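Local coordinates for protein cytochrome P450 reductase (PDB 5OGX) that transfers electrons from NADH through FAD and a [2Fe-2S] cluster to the cytochrome P450 GcoA, which O-demethylates guaiacol and other lignin-derived aromatics, at residues I113-T117 and R245-Y251. Residue numbers count along the deposited sequence, not the author numbering.
Sequences IARDT and RGAADLY
A114 to T117 form a type II beta turn (R115 -51/122, D116 55/29; T117 N to A114 O 2.9 Å) joining strands 101-114 and 117-124, with a classic beta bulge where I113 and A114 face T117. After strand 238-244 the chain turns a corner at R245 and makes a 3-10 turn over 247-249. The segments meet with R115 CA 5.0 Å from D249 CA, and R115 N donates to A248 O (2.9 Å). The contact joins a hairpin of the FAD-binding beta domain to a loop of the parallel-sheet NAD-binding domain, neighbours in the ferredoxin reductase family. R115 runs straight through chi1 and chi2 (both t) and turns at chi3 (p), setting its guanidinium side-on to D249 in a bidentate salt bridge: NE to OD1 2.9 Å, NH1 to OD2 2.8 Å. R245 NH2 lies over one guanidinium face, 3.3 Å from R115 NE; these donors are not bonded, but D249 offsets both charges, its OD1 3.6 Å from R245 NH2. A248 CB covers the other face, and E275 also pairs with R115. A114 CB sits 3.4 Å from L250 O, while I113 CD1 makes a CH-pi contact 3.9 Å from the Y251 ring centroid; Y251 OH hydrogen-bonds FAD-binding H164. One water bridges I113 O and L250 O (2.7 Å each).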
loop_
_atom_site.group_PDB
_atom_site.type_symbol
_atom_site.label_atom_id
_atom_site.label_comp_id
_atom_site.label_asym_id
_atom_site.label_seq_id
_atom_site.Cartn_x
_atom_site.Cartn_y
_atom_site.Cartn_z
ATOM N N ILE A 113 -7.473 -1.923 19.382
ATOM C CA ILE A 113 -7.870 -3.278 19.015
ATOM C C ILE A 113 -6.839 -4.333 19.395
ATOM O O ILE A 113 -7.182 -5.527 19.411
ATOM C CB ILE A 113 -8.212 -3.382 17.511
ATOM C CG1 ILE A 113 -7.000 -3.055 16.624
ATOM C CG2 ILE A 113 -9.390 -2.477 17.170
ATOM C CD1 ILE A 113 -7.296 -3.231 15.141
ATOM N N ALA A 114 -5.610 -3.946 19.710
ATOM C CA ALA A 114 -4.551 -4.880 20.077
ATOM C C ALA A 114 -3.390 -4.058 20.619
ATOM O O ALA A 114 -3.408 -2.825 20.567
ATOM C CB ALA A 114 -4.116 -5.746 18.886
ATOM N N ARG A 115 -2.383 -4.751 21.147
ATOM C CA ARG A 115 -1.200 -4.065 21.654
ATOM C C ARG A 115 -0.657 -3.097 20.611
ATOM O O ARG A 115 -0.353 -3.492 19.480
ATOM C CB ARG A 115 -0.115 -5.066 22.043
ATOM C CG ARG A 115 1.169 -4.394 22.520
ATOM C CD ARG A 115 2.085 -5.391 23.212
ATOM N NE ARG A 115 2.508 -6.460 22.310
ATOM C CZ ARG A 115 3.226 -7.512 22.693
ATOM N NH1 ARG A 115 3.574 -8.442 21.814
ATOM N NH2 ARG A 115 3.597 -7.630 23.958
ATOM N N ASP A 116 -0.570 -1.821 20.996
ATOM C CA ASP A 116 -0.041 -0.755 20.141
ATOM C C ASP A 116 -0.753 -0.670 18.793
ATOM O O ASP A 116 -0.154 -0.248 17.805
ATOM C CB ASP A 116 1.464 -0.922 19.907
ATOM C CG ASP A 116 2.284 -0.617 21.141
ATOM O OD1 ASP A 116 1.806 0.144 22.005
ATOM O OD2 ASP A 116 3.411 -1.142 21.238
ATOM N N THR A 117 -2.028 -1.048 18.727
ATOM C CA THR A 117 -2.738 -1.107 17.454
ATOM C C THR A 117 -4.096 -0.440 17.587
ATOM O O THR A 117 -4.836 -0.715 18.538
ATOM C CB THR A 117 -2.913 -2.557 16.975
ATOM O OG1 THR A 117 -1.646 -3.222 16.979
ATOM C CG2 THR A 117 -3.475 -2.573 15.565
ATOM N N ARG A 245 4.812 -10.006 17.012
ATOM C CA ARG A 245 5.715 -10.394 18.088
ATOM C C ARG A 245 5.070 -11.412 19.023
ATOM O O ARG A 245 5.725 -12.368 19.456
ATOM C CB ARG A 245 6.155 -9.153 18.863
ATOM C CG ARG A 245 7.284 -8.389 18.190
ATOM C CD ARG A 245 7.676 -7.156 18.996
ATOM N NE ARG A 245 6.531 -6.279 19.234
ATOM C CZ ARG A 245 6.034 -6.000 20.435
ATOM N NH1 ARG A 245 6.579 -6.526 21.527
ATOM N NH2 ARG A 245 4.990 -5.192 20.546
ATOM N N GLY A 246 3.800 -11.209 19.373
ATOM C CA GLY A 246 3.143 -12.073 20.340
ATOM C C GLY A 246 1.643 -12.031 20.158
ATOM O O GLY A 246 1.114 -11.243 19.370
ATOM N N ALA A 247 0.950 -12.882 20.931
ATOM C CA ALA A 247 -0.498 -12.981 20.786
ATOM C C ALA A 247 -1.185 -11.658 21.093
ATOM O O ALA A 247 -2.254 -11.369 20.536
ATOM C CB ALA A 247 -1.049 -14.088 21.686
ATOM N N ALA A 248 -0.576 -10.830 21.945
ATOM C CA ALA A 248 -1.175 -9.548 22.290
ATOM C C ALA A 248 -1.297 -8.621 21.090
ATOM O O ALA A 248 -2.080 -7.661 21.135
ATOM C CB ALA A 248 -0.355 -8.872 23.392
ATOM N N ASP A 249 -0.538 -8.885 20.023
ATOM C CA ASP A 249 -0.566 -8.086 18.803
ATOM C C ASP A 249 -1.653 -8.512 17.821
ATOM O O ASP A 249 -1.856 -7.829 16.810
ATOM C CB ASP A 249 0.786 -8.173 18.090
ATOM C CG ASP A 249 1.940 -7.701 18.953
ATOM O OD1 ASP A 249 1.854 -6.586 19.501
ATOM O OD2 ASP A 249 2.940 -8.442 19.064
ATOM N N LEU A 250 -2.332 -9.627 18.067
ATOM C CA LEU A 250 -3.272 -10.151 17.088
ATOM C C LEU A 250 -4.609 -9.443 17.216
ATOM O O LEU A 250 -4.983 -8.969 18.299
ATOM C CB LEU A 250 -3.456 -11.665 17.261
ATOM C CG LEU A 250 -2.203 -12.536 17.123
ATOM C CD1 LEU A 250 -2.465 -13.943 17.634
ATOM C CD2 LEU A 250 -1.755 -12.548 15.648
ATOM N N TYR A 251 -5.331 -9.356 16.101
ATOM C CA TYR A 251 -6.633 -8.709 16.123
ATOM C C TYR A 251 -7.527 -9.276 15.031
ATOM O O TYR A 251 -7.072 -9.965 14.113
ATOM C CB TYR A 251 -6.517 -7.175 15.987
ATOM C CG TYR A 251 -5.854 -6.663 14.727
ATOM C CD1 TYR A 251 -4.476 -6.458 14.681
ATOM C CD2 TYR A 251 -6.606 -6.343 13.594
ATOM C CE1 TYR A 251 -3.859 -5.974 13.545
ATOM C CE2 TYR A 251 -5.989 -5.850 12.441
ATOM C CZ TYR A 251 -4.613 -5.672 12.429
ATOM O OH TYR A 251 -3.996 -5.179 11.305
HETATM O O HOH W 1 -6.901 -8.131 19.963
HETATM O O HOH W 2 -0.906 -5.518 15.651
#